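Local coordinates for endo-beta-N-acetylglucosaminidase F1 (Bacteroides thetaiotaomicron VPI-5482, PDB 6TCV), which probably hydrolyses the chitobiose core of high-mannose N-glycans, acting as a family 18 endo-beta-N-acetylglucosaminidase of a human gut bacterium, at residues S34-H40 with I149-M155; R114-G118 with D154-A158; N157-A161 with R238-V242; N280-V284 with M320-V325. The protein carries 2 engineered substitutions. All blocks are in the same frame, centred on the assembly; numbering follows the deposited sequence. Where two conformers were deposited one is given.

The four contacts run from the N-terminal domain to the barrel that binds the glycan. Contact 1 pairs two strands beside that barrel, and contact 2, its centre about 10 Å away, continues from the same chain end, sharing D154 and M155. The chain then passes directly into contact 3, which shares N157 and A158 with contact 2. Contact 4 lies deepest, about 6 Å from the chain centre. It is tied to contact 3 by a salt bridge from R238 NE to D282 OD2 (2.8 Å), and meets contact 1 where V36 CG2 packs on P321 O at 3.7 Å. The V284 side chain of contact 4 is still about 12 Å from the bound sugars.

Contact 1 (S34-H40 with I149-M155); sequences SKVVELH and IYLVKDM
K35, V37 and L39 face I149, L151, K153 and M155 through six backbone hydrogen bonds, each of the three lending its N-H to one carbonyl and its C=O to the next N-H. The straightest is L39 N to K153 O, 2.8 Å at 176°. Between them, CA-H...O contacts such as V36 CA to L151 O (3.3 Å) fill in.

Apolar side chains meet on the face of V37, L39, Y150 and V152. V37 CG2, set anti to its carbonyl carbon, comes in at the edge of the Y150 ring, 3.9 Å from CD2, while L39 CD1 lies 3.8 Å from V152 CG1.

On the face of S34, V36, L151 and I149, E38 and K153 run side by side. The main partner of E38 OE2 is K243 of the barrel, and K153 NZ is a long second one at 3.9 Å. The M155 side chain crosses that of E38 at a slant, CG 3.9 Å from E38 CB. At the strand ends a water in the plane of the H40 ring, 2.6 Å from ND1, donates to M155 O.

Strand 147-154 also pairs, antiparallel, with 125-130. The contact is thus a parallel strand pair within the mixed beta-sheet of the N-terminal domain.

Contact 2 (R114-G118 with D154-A158); sequences RAGEG and DMRNA
D154 OD1 is gripped twice by R156, which reaches across to the loop of A115, G116 and E117: NE gives to it at 3.0 Å on the syn side, and the backbone N of R156 at 3.1 Å on the anti side, from the opposite face of the carboxylate. The second oxygen, OD2, takes a straight bond (168°) from R156 NH2 at 3.0 Å, lying in the guanidinium plane, and D154 is thereby held side-on.

The bond from R156 N closes an Asx turn, which leads out of strand 147-154 and overlaps the type I turn M155-A158; E117, D154 and R156 together form a salt-bridge network. In it, E117 OE2 lies 3.3 Å from R156 NH2. The E117 carboxylate comes in obliquely, its plane turned 46° against the guanidinium, and a bend at chi2 (-64°) brings it there. G116 O is 2.9 Å from R156 NH2, at the guanidinium edge.

With two N-H groups of its own side chain tied to D154, the guanidinium can hardly rotate, and it lies flat beneath a methyl group: A115 CB sits over the centre of one face, 3.4 Å from R156 CZ.

The loop of A115 leaves strand 108-114, a member of the four-stranded antiparallel sheet. A115 rests on L39 as well, and its backbone bonds to E42, on which R156 also packs.

Contact 3 (N157-A161 with R238-V242); sequences NAGDA and RRRGV
G241 CA lies only 3.2 Å from A158 O, in a bent CA-H...O contact. G241 has a positive phi of 96°, and with no side chain it can bring its CA this close to the carbonyl oxygen.

R240 O faces the backbone N-H groups of D160 and A161: A161 N gives it a weak hydrogen bond of 3.3 Å, bent to 133°, and D160 N lies at 3.1 Å. The A158 methyl packs on R239 O at 3.7 Å. Further in, A161 CB meets V242 CG2.

Two waters bridge the segments. One donates both to N157 O and to R239 O. The other, at the edge of the R240 guanidinium, accepts from R240 NH1 at 2.8 Å and donates to D160 OD2 in one of its two conformers. D160 OD2 and R240 NH1 are 4.0 Å apart, with the oxygen well out of the guanidinium plane, so only the charges attract; the two planes stand 75° to one another. The R240 side chain runs extended from CG to NE past the D160 carboxylate, CG 3.6 Å from OD2.

G241 N bonds back to R238 O, and G241 is the C-prime residue of the Schellman motif that ends helix 235-238 before barrel strand 243-249.

Contact 4 (N280-V284 with M320-V325); sequences NLDGV and MPDKLV
Here two neighbouring parallel strands of the barrel sheet begin side by side. Residues 280-284 lead into strand 283-287, and residues 320-325 lead into strand 324-329; these strands are the outer members of a beta-alpha-beta unit whose crossover is helix 306-319. This fits the (beta/alpha)8 barrel of glycoside hydrolase family 18, in which the strand that begins at the Asp-Gly pair D282-G283 probably carries the family's signature toward its far end. The contact is buried and lies at the strand starts.

Two backbone bonds set the pairing. L324 N gives to D282 O at 2.9 Å, and V284 N gives to L324 O at 3.0 Å. Between them G283 CA presses on the same L324 O, 3.1 Å away. The D282 carboxylate points elsewhere, bound by R238 and by V244 N of the adjoining strand.

M320 directly follows helix 306-319. Its CG stands between the backbone N and the carbonyl carbon (chi1 56°), and from there the chain runs straight. CE lies 3.7 Å from V284 CG1 and also reaches G283 CA, the side chains of M320 and V284 crossing at about a right angle. V284 further packs on V272 and T316, and M320 on A273 and C276, of the flanking helices.

K323 lies along the carbonyls of L281 and D282. Its CB is 3.4 Å from D282 O, and its CE, before the chain bends at chi4 (80°), lies 3.2 Å from L281 O.

Contact 1 (S34-H40 with I149-M155)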
loop_
_atom_site.group_PDB
_atom_site.type_symbol
_atom_site.label_atom_id
_atom_site.label_comp_id
_atom_site.label_asym_id
_atom_site.label_seq_id
_atom_site.Cartn_x
_atom_site.Cartn_y
_atom_site.Cartn_z
ATOM N N SER A 34 12.516 -7.560 6.547
ATOM C CA SER A 34 11.343 -8.179 5.943
ATOM C C SER A 34 11.076 -7.480 4.620
ATOM O O SER A 34 10.779 -6.288 4.606
ATOM C CB SER A 34 10.175 -8.019 6.897
ATOM O OG SER A 34 9.025 -8.671 6.408
ATOM N N LYS A 35 11.170 -8.221 3.513
ATOM C CA LYS A 35 11.117 -7.639 2.171
ATOM C C LYS A 35 10.093 -8.378 1.319
ATOM O O LYS A 35 10.231 -9.585 1.104
ATOM C CB LYS A 35 12.505 -7.700 1.494
ATOM C CG LYS A 35 12.506 -7.303 0.018
ATOM C CD LYS A 35 12.045 -5.893 -0.179
ATOM C CE LYS A 35 12.120 -5.479 -1.642
ATOM N NZ LYS A 35 11.619 -4.099 -1.825
ATOM N N VAL A 36 9.122 -7.648 0.786
ATOM C CA VAL A 36 8.158 -8.188 -0.168
ATOM C C VAL A 36 8.764 -8.164 -1.565
ATOM O O VAL A 36 9.322 -7.139 -1.986
ATOM C CB VAL A 36 6.833 -7.413 -0.095
ATOM C CG1 VAL A 36 5.868 -7.900 -1.204
ATOM C CG2 VAL A 36 6.241 -7.545 1.326
ATOM N N VAL A 37 8.752 -9.318 -2.241
ATOM C CA VAL A 37 9.273 -9.475 -3.603
ATOM C C VAL A 37 8.100 -9.815 -4.492
ATOM O O VAL A 37 7.495 -10.885 -4.350
ATOM C CB VAL A 37 10.316 -10.602 -3.680
ATOM C CG1 VAL A 37 10.798 -10.824 -5.101
ATOM C CG2 VAL A 37 11.527 -10.238 -2.800
ATOM N N GLU A 38 7.846 -8.974 -5.481
ATOM C CA GLU A 38 6.856 -9.256 -6.506
ATOM C C GLU A 38 7.623 -9.667 -7.757
ATOM O O GLU A 38 8.339 -8.842 -8.353
ATOM C CB GLU A 38 6.036 -8.003 -6.804
ATOM C CG GLU A 38 5.177 -7.658 -5.650
ATOM C CD GLU A 38 4.384 -6.374 -5.825
ATOM O OE1 GLU A 38 4.137 -5.963 -6.972
ATOM O OE2 GLU A 38 3.958 -5.827 -4.796
ATOM N N LEU A 39 7.386 -10.882 -8.241
ATOM C CA LEU A 39 8.078 -11.402 -9.421
ATOM C C LEU A 39 7.332 -10.952 -10.668
ATOM O O LEU A 39 6.159 -11.285 -10.852
ATOM C CB LEU A 39 8.191 -12.927 -9.390
ATOM C CG LEU A 39 9.007 -13.460 -8.213
ATOM C CD1 LEU A 39 8.902 -15.005 -8.241
ATOM C CD2 LEU A 39 10.466 -13.009 -8.243
ATOM N N HIS A 40 7.987 -10.146 -11.499
ATOM C CA HIS A 40 7.407 -9.756 -12.784
ATOM C C HIS A 40 8.079 -10.480 -13.928
ATOM O O HIS A 40 7.677 -10.285 -15.077
ATOM C CB HIS A 40 7.502 -8.232 -13.005
ATOM C CG HIS A 40 6.856 -7.453 -11.913
ATOM N ND1 HIS A 40 5.498 -7.297 -11.862
ATOM C CD2 HIS A 40 7.357 -6.831 -10.820
ATOM C CE1 HIS A 40 5.169 -6.640 -10.758
ATOM N NE2 HIS A 40 6.288 -6.293 -10.144
ATOM N N ILE A 149 13.607 -12.210 6.238
ATOM C CA ILE A 149 12.572 -12.892 5.480
ATOM C C ILE A 149 12.225 -12.182 4.180
ATOM O O ILE A 149 12.214 -10.946 4.096
ATOM C CB ILE A 149 11.360 -13.208 6.387
ATOM C CG1 ILE A 149 10.452 -14.230 5.713
ATOM C CG2 ILE A 149 10.577 -11.911 6.730
ATOM C CD1 ILE A 149 9.538 -14.950 6.684
ATOM N N TYR A 150 12.025 -12.971 3.107
ATOM C CA TYR A 150 11.470 -12.503 1.839
ATOM C C TYR A 150 10.061 -13.061 1.685
ATOM O O TYR A 150 9.854 -14.252 1.960
ATOM C CB TYR A 150 12.294 -13.005 0.661
ATOM C CG TYR A 150 13.661 -12.434 0.731
ATOM C CD1 TYR A 150 14.647 -13.054 1.493
ATOM C CD2 TYR A 150 13.966 -11.257 0.034
ATOM C CE1 TYR A 150 15.911 -12.522 1.598
ATOM C CE2 TYR A 150 15.243 -10.705 0.152
ATOM C CZ TYR A 150 16.205 -11.365 0.906
ATOM O OH TYR A 150 17.479 -10.863 1.040
ATOM N N LEU A 151 9.113 -12.199 1.344
ATOM C CA LEU A 151 7.715 -12.562 1.144
ATOM C C LEU A 151 7.433 -12.405 -0.341
ATOM O O LEU A 151 7.380 -11.293 -0.854
ATOM C CB LEU A 151 6.842 -11.674 2.043
ATOM C CG LEU A 151 7.099 -11.800 3.536
ATOM C CD1 LEU A 151 6.293 -10.731 4.341
ATOM C CD2 LEU A 151 6.857 -13.207 4.066
ATOM N N VAL A 152 7.308 -13.542 -1.037
ATOM C CA VAL A 152 7.362 -13.635 -2.503
ATOM C C VAL A 152 5.981 -13.845 -3.086
ATOM O O VAL A 152 5.239 -14.722 -2.633
ATOM C CB VAL A 152 8.320 -14.764 -2.941
ATOM C CG1 VAL A 152 8.428 -14.801 -4.490
ATOM C CG2 VAL A 152 9.699 -14.652 -2.276
ATOM N N LYS A 153 5.644 -13.040 -4.078
ATOM C CA LYS A 153 4.416 -13.164 -4.852
ATOM C C LYS A 153 4.714 -13.224 -6.344
ATOM O O LYS A 153 5.549 -12.463 -6.839
ATOM C CB LYS A 153 3.538 -11.929 -4.612
ATOM C CG LYS A 153 3.412 -11.577 -3.132
ATOM C CD LYS A 153 2.735 -10.242 -2.817
ATOM C CE LYS A 153 1.650 -9.831 -3.767
ATOM N NZ LYS A 153 1.296 -8.403 -3.427
ATOM N N ASP A 154 4.121 -14.171 -7.045
ATOM C CA ASP A 154 4.263 -14.252 -8.500
ATOM C C ASP A 154 3.227 -13.355 -9.154
ATOM O O ASP A 154 2.028 -13.648 -9.096
ATOM C CB ASP A 154 4.173 -15.708 -8.931
ATOM C CG ASP A 154 4.317 -15.925 -10.430
ATOM O OD1 ASP A 154 4.606 -14.984 -11.171
ATOM O OD2 ASP A 154 4.265 -17.116 -10.829
ATOM N N MET A 155 3.682 -12.295 -9.835
ATOM C CA MET A 155 2.796 -11.350 -10.463
ATOM C C MET A 155 2.874 -11.378 -11.981
ATOM O O MET A 155 2.405 -10.446 -12.654
ATOM C CB MET A 155 3.034 -9.924 -9.944
ATOM C CG MET A 155 2.889 -9.740 -8.433
ATOM S SD MET A 155 1.208 -9.996 -7.919
ATOM C CE MET A 155 0.184 -8.661 -8.505
HETATM O O HOH W 1 4.020 -8.386 -13.669
#

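Contact 2 (R114-G118 with D154-A158)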
loop_
_atom_site.group_PDB
_atom_site.type_symbol
_atom_site.label_atom_id
_atom_site.label_comp_id
_atom_site.label_asym_id
_atom_site.label_seq_id
_atom_site.Cartn_x
_atom_site.Cartn_y
_atom_site.Cartn_z
ATOM N N ARG A 114 14.033 -17.676 -8.300
ATOM C CA ARG A 114 13.436 -18.023 -9.581
ATOM C C ARG A 114 11.931 -18.244 -9.409
ATOM O O ARG A 114 11.475 -18.787 -8.401
ATOM C CB ARG A 114 14.128 -19.238 -10.214
ATOM N N ALA A 115 11.163 -17.787 -10.394
ATOM C CA ALA A 115 9.727 -18.026 -10.429
ATOM C C ALA A 115 9.466 -19.468 -10.806
ATOM O O ALA A 115 10.215 -20.058 -11.592
ATOM C CB ALA A 115 9.068 -17.117 -11.469
ATOM N N GLY A 116 8.458 -20.078 -10.187
ATOM C CA GLY A 116 8.180 -21.478 -10.425
ATOM C C GLY A 116 6.822 -21.644 -11.090
ATOM O O GLY A 116 6.117 -20.671 -11.342
ATOM N N GLU A 117 6.492 -22.890 -11.437
ATOM C CA GLU A 117 5.199 -23.135 -12.073
ATOM C C GLU A 117 4.160 -23.903 -11.262
ATOM O O GLU A 117 2.972 -23.804 -11.580
ATOM C CB GLU A 117 5.391 -23.763 -13.461
ATOM C CG GLU A 117 5.904 -22.745 -14.478
ATOM C CD GLU A 117 4.919 -21.611 -14.733
ATOM O OE1 GLU A 117 3.706 -21.812 -14.506
ATOM O OE2 GLU A 117 5.347 -20.520 -15.171
ATOM N N GLY A 118 4.543 -24.602 -10.214
ATOM C CA GLY A 118 3.528 -25.277 -9.429
ATOM C C GLY A 118 2.624 -24.481 -8.516
ATOM O O GLY A 118 1.729 -25.086 -7.917
ATOM N N ASP A 154 4.121 -14.171 -7.045
ATOM C CA ASP A 154 4.263 -14.252 -8.500
ATOM C C ASP A 154 3.227 -13.355 -9.154
ATOM O O ASP A 154 2.028 -13.648 -9.096
ATOM C CB ASP A 154 4.173 -15.708 -8.931
ATOM C CG ASP A 154 4.317 -15.925 -10.430
ATOM O OD1 ASP A 154 4.606 -14.984 -11.171
ATOM O OD2 ASP A 154 4.265 -17.116 -10.829
ATOM N N MET A 155 3.682 -12.295 -9.835
ATOM C CA MET A 155 2.796 -11.350 -10.463
ATOM C C MET A 155 2.874 -11.378 -11.981
ATOM O O MET A 155 2.405 -10.446 -12.654
ATOM C CB MET A 155 3.034 -9.924 -9.944
ATOM C CG MET A 155 2.889 -9.740 -8.433
ATOM S SD MET A 155 1.208 -9.996 -7.919
ATOM C CE MET A 155 0.184 -8.661 -8.505
ATOM N N ARG A 156 3.432 -12.431 -12.544
ATOM C CA ARG A 156 3.691 -12.454 -13.984
ATOM C C ARG A 156 2.401 -12.361 -14.776
ATOM O O ARG A 156 2.391 -11.835 -15.897
ATOM C CB ARG A 156 4.469 -13.696 -14.359
ATOM C CG ARG A 156 5.915 -13.626 -14.005
ATOM C CD ARG A 156 6.600 -14.875 -14.313
ATOM N NE ARG A 156 6.161 -16.028 -13.543
ATOM C CZ ARG A 156 6.518 -17.257 -13.749
ATOM N NH1 ARG A 156 7.318 -17.541 -14.760
ATOM N NH2 ARG A 156 6.080 -18.205 -12.925
ATOM N N ASN A 157 1.322 -12.932 -14.248
ATOM C CA ASN A 157 0.021 -12.902 -14.921
ATOM C C ASN A 157 -0.875 -11.721 -14.538
ATOM O O ASN A 157 -2.073 -11.781 -14.864
ATOM C CB ASN A 157 -0.697 -14.259 -14.860
ATOM C CG ASN A 157 0.112 -15.358 -15.551
ATOM O OD1 ASN A 157 0.755 -15.085 -16.548
ATOM N ND2 ASN A 157 -0.049 -16.599 -15.132
ATOM N N ALA A 158 -0.482 -10.914 -13.586
ATOM C CA ALA A 158 -1.229 -9.739 -13.096
ATOM C C ALA A 158 -0.411 -8.479 -13.366
ATOM O O ALA A 158 -0.038 -7.815 -12.403
ATOM C CB ALA A 158 -1.591 -9.888 -11.639
#

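Contact 3 (N157-A161 with R238-V242)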
loop_
_atom_site.group_PDB
_atom_site.type_symbol
_atom_site.label_atom_id
_atom_site.label_comp_id
_atom_site.label_asym_id
_atom_site.label_seq_id
_atom_site.Cartn_x
_atom_site.Cartn_y
_atom_site.Cartn_z
ATOM N N ASN A 157 1.322 -12.932 -14.248
ATOM C CA ASN A 157 0.021 -12.902 -14.921
ATOM C C ASN A 157 -0.875 -11.721 -14.538
ATOM O O ASN A 157 -2.073 -11.781 -14.864
ATOM C CB ASN A 157 -0.697 -14.259 -14.860
ATOM C CG ASN A 157 0.112 -15.358 -15.551
ATOM O OD1 ASN A 157 0.755 -15.085 -16.548
ATOM N ND2 ASN A 157 -0.049 -16.599 -15.132
ATOM N N ALA A 158 -0.482 -10.914 -13.586
ATOM C CA ALA A 158 -1.229 -9.739 -13.096
ATOM C C ALA A 158 -0.411 -8.479 -13.366
ATOM O O ALA A 158 -0.038 -7.815 -12.403
ATOM C CB ALA A 158 -1.591 -9.888 -11.639
ATOM N N GLY A 159 0.097 -8.319 -14.568
ATOM C CA GLY A 159 1.026 -7.290 -14.981
ATOM C C GLY A 159 0.502 -6.007 -15.572
ATOM O O GLY A 159 1.323 -5.207 -16.028
ATOM N N ASP A 160 -0.810 -5.803 -15.663
ATOM C CA ASP A 160 -1.284 -4.703 -16.481
ATOM C C ASP A 160 -0.931 -3.337 -15.901
ATOM O O ASP A 160 -0.868 -2.365 -16.660
ATOM C CB ASP A 160 -2.789 -4.811 -16.663
ATOM C CG ASP A 160 -3.234 -5.920 -17.573
ATOM O OD1 ASP A 160 -2.425 -6.700 -18.115
ATOM O OD2 ASP A 160 -4.438 -6.003 -17.791
ATOM N N ALA A 161 -0.740 -3.206 -14.599
ATOM C CA ALA A 161 -0.324 -1.957 -13.985
ATOM C C ALA A 161 1.194 -1.824 -13.840
ATOM O O ALA A 161 1.665 -0.758 -13.426
ATOM C CB ALA A 161 -0.998 -1.724 -12.623
ATOM N N ARG A 238 -7.735 -6.132 -9.028
ATOM C CA ARG A 238 -6.609 -6.916 -8.493
ATOM C C ARG A 238 -6.127 -7.929 -9.500
ATOM O O ARG A 238 -4.922 -8.187 -9.593
ATOM C CB ARG A 238 -7.007 -7.587 -7.175
ATOM C CG ARG A 238 -7.337 -6.539 -6.133
ATOM C CD ARG A 238 -7.569 -7.158 -4.744
ATOM N NE ARG A 238 -6.326 -7.688 -4.218
ATOM C CZ ARG A 238 -6.007 -8.958 -4.127
ATOM N NH1 ARG A 238 -6.814 -9.932 -4.506
ATOM N NH2 ARG A 238 -4.805 -9.282 -3.637
ATOM N N ARG A 239 -7.012 -8.509 -10.287
ATOM C CA ARG A 239 -6.627 -9.452 -11.335
ATOM C C ARG A 239 -5.688 -8.814 -12.344
ATOM O O ARG A 239 -4.950 -9.545 -13.030
ATOM C CB ARG A 239 -7.827 -10.070 -12.027
ATOM C CG ARG A 239 -8.634 -10.956 -11.184
ATOM C CD ARG A 239 -9.612 -11.794 -12.021
ATOM N NE ARG A 239 -10.619 -11.063 -12.791
ATOM C CZ ARG A 239 -11.839 -10.757 -12.346
ATOM N NH1 ARG A 239 -12.215 -11.148 -11.136
ATOM N NH2 ARG A 239 -12.702 -10.124 -13.133
ATOM N N ARG A 240 -5.797 -7.497 -12.541
ATOM C CA ARG A 240 -4.963 -6.760 -13.488
ATOM C C ARG A 240 -3.755 -6.145 -12.806
ATOM O O ARG A 240 -2.988 -5.402 -13.441
ATOM C CB ARG A 240 -5.759 -5.666 -14.200
ATOM C CG ARG A 240 -6.837 -6.233 -15.094
ATOM C CD ARG A 240 -7.688 -5.129 -15.700
ATOM N NE ARG A 240 -8.737 -5.716 -16.525
ATOM C CZ ARG A 240 -8.922 -5.510 -17.820
ATOM N NH1 ARG A 240 -8.177 -4.717 -18.516
ATOM N NH2 ARG A 240 -9.953 -6.098 -18.396
ATOM N N GLY A 241 -3.516 -6.458 -11.539
ATOM C CA GLY A 241 -2.296 -6.040 -10.887
ATOM C C GLY A 241 -2.420 -4.781 -10.079
ATOM O O GLY A 241 -1.417 -4.334 -9.507
ATOM N N VAL A 242 -3.596 -4.166 -10.017
ATOM C CA VAL A 242 -3.787 -2.960 -9.205
ATOM C C VAL A 242 -3.899 -3.389 -7.738
ATOM O O VAL A 242 -4.592 -4.370 -7.414
ATOM C CB VAL A 242 -5.076 -2.240 -9.635
ATOM C CG1 VAL A 242 -5.372 -1.032 -8.781
ATOM C CG2 VAL A 242 -5.009 -1.824 -11.093
HETATM O O HOH W 2 -4.619 -12.215 -12.835
HETATM O O HOH W 3 -5.676 -3.543 -18.052
#

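Contact 4 (N280-V284 with M320-V325)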
loop_
_atom_site.group_PDB
_atom_site.type_symbol
_atom_site.label_atom_id
_atom_site.label_comp_id
_atom_site.label_asym_id
_atom_site.label_seq_id
_atom_site.Cartn_x
_atom_site.Cartn_y
_atom_site.Cartn_z
ATOM N N ASN A 280 -9.835 -9.821 0.863
ATOM C CA ASN A 280 -8.777 -10.023 -0.138
ATOM C C ASN A 280 -8.349 -8.675 -0.730
ATOM O O ASN A 280 -8.462 -8.422 -1.947
ATOM C CB ASN A 280 -9.212 -11.055 -1.185
ATOM C CG ASN A 280 -8.061 -11.654 -1.984
ATOM O OD1 ASN A 280 -6.877 -11.558 -1.647
ATOM N ND2 ASN A 280 -8.441 -12.354 -3.064
ATOM N N LEU A 281 -7.875 -7.791 0.152
ATOM C CA LEU A 281 -7.380 -6.469 -0.194
ATOM C C LEU A 281 -5.869 -6.426 -0.006
ATOM O O LEU A 281 -5.262 -7.358 0.526
ATOM C CB LEU A 281 -8.050 -5.371 0.620
ATOM C CG LEU A 281 -9.582 -5.417 0.619
ATOM C CD1 LEU A 281 -10.098 -4.273 1.457
ATOM C CD2 LEU A 281 -10.088 -5.287 -0.844
ATOM N N ASP A 282 -5.238 -5.320 -0.378
ATOM C CA ASP A 282 -3.783 -5.246 -0.440
ATOM C C ASP A 282 -3.148 -4.365 0.611
ATOM O O ASP A 282 -1.926 -4.177 0.569
ATOM C CB ASP A 282 -3.338 -4.822 -1.846
ATOM C CG ASP A 282 -3.767 -5.806 -2.866
ATOM O OD1 ASP A 282 -3.250 -6.939 -2.850
ATOM O OD2 ASP A 282 -4.645 -5.470 -3.715
ATOM N N GLY A 283 -3.927 -3.811 1.542
ATOM C CA GLY A 283 -3.422 -2.999 2.628
ATOM C C GLY A 283 -4.351 -1.862 2.922
ATOM O O GLY A 283 -5.544 -1.919 2.630
ATOM N N VAL A 284 -3.775 -0.828 3.523
ATOM C CA VAL A 284 -4.537 0.258 4.147
ATOM C C VAL A 284 -3.908 1.608 3.881
ATOM O O VAL A 284 -2.688 1.729 3.676
ATOM C CB VAL A 284 -4.644 0.000 5.681
ATOM C CG1 VAL A 284 -3.293 0.130 6.375
ATOM C CG2 VAL A 284 -5.660 0.905 6.359
ATOM N N MET A 320 0.028 -7.650 9.068
ATOM C CA MET A 320 -0.082 -7.933 7.625
ATOM C C MET A 320 1.227 -7.532 6.947
ATOM O O MET A 320 1.278 -6.611 6.113
ATOM C CB MET A 320 -1.313 -7.293 6.966
ATOM C CG MET A 320 -1.492 -5.802 7.091
ATOM S SD MET A 320 -3.102 -5.350 6.361
ATOM C CE MET A 320 -2.982 -3.554 6.279
ATOM N N PRO A 321 2.302 -8.304 7.209
ATOM C CA PRO A 321 3.619 -7.872 6.744
ATOM C C PRO A 321 3.775 -7.926 5.247
ATOM O O PRO A 321 4.671 -7.259 4.703
ATOM C CB PRO A 321 4.587 -8.816 7.442
ATOM C CG PRO A 321 3.742 -9.988 7.817
ATOM C CD PRO A 321 2.373 -9.463 8.091
ATOM N N ASP A 322 2.985 -8.708 4.527
ATOM C CA ASP A 322 3.101 -8.700 3.068
ATOM C C ASP A 322 2.231 -7.638 2.395
ATOM O O ASP A 322 2.299 -7.522 1.171
ATOM C CB ASP A 322 2.799 -10.096 2.497
ATOM C CG ASP A 322 1.406 -10.559 2.828
ATOM O OD1 ASP A 322 0.895 -10.230 3.903
ATOM O OD2 ASP A 322 0.849 -11.334 2.018
ATOM N N LYS A 323 1.444 -6.871 3.153
ATOM C CA LYS A 323 0.526 -5.881 2.592
ATOM C C LYS A 323 1.021 -4.467 2.858
ATOM O O LYS A 323 1.919 -4.248 3.679
ATOM C CB LYS A 323 -0.877 -6.086 3.178
ATOM C CG LYS A 323 -1.462 -7.444 2.804
ATOM C CD LYS A 323 -2.932 -7.590 3.148
ATOM C CE LYS A 323 -3.525 -8.909 2.713
ATOM N NZ LYS A 323 -3.167 -9.943 3.683
ATOM N N LEU A 324 0.458 -3.506 2.133
ATOM C CA LEU A 324 0.906 -2.130 2.211
ATOM C C LEU A 324 0.324 -1.409 3.418
ATOM O O LEU A 324 -0.888 -1.453 3.655
ATOM C CB LEU A 324 0.527 -1.375 0.942
ATOM C CG LEU A 324 1.223 -1.882 -0.316
ATOM C CD1 LEU A 324 0.608 -1.194 -1.529
ATOM C CD2 LEU A 324 2.716 -1.585 -0.293
ATOM N N VAL A 325 1.178 -0.713 4.171
ATOM C CA VAL A 325 0.767 0.221 5.215
ATOM C C VAL A 325 1.162 1.602 4.748
ATOM O O VAL A 325 2.354 1.879 4.526
ATOM C CB VAL A 325 1.367 -0.147 6.569
ATOM C CG1 VAL A 325 1.006 0.873 7.653
ATOM C CG2 VAL A 325 0.915 -1.543 6.966
#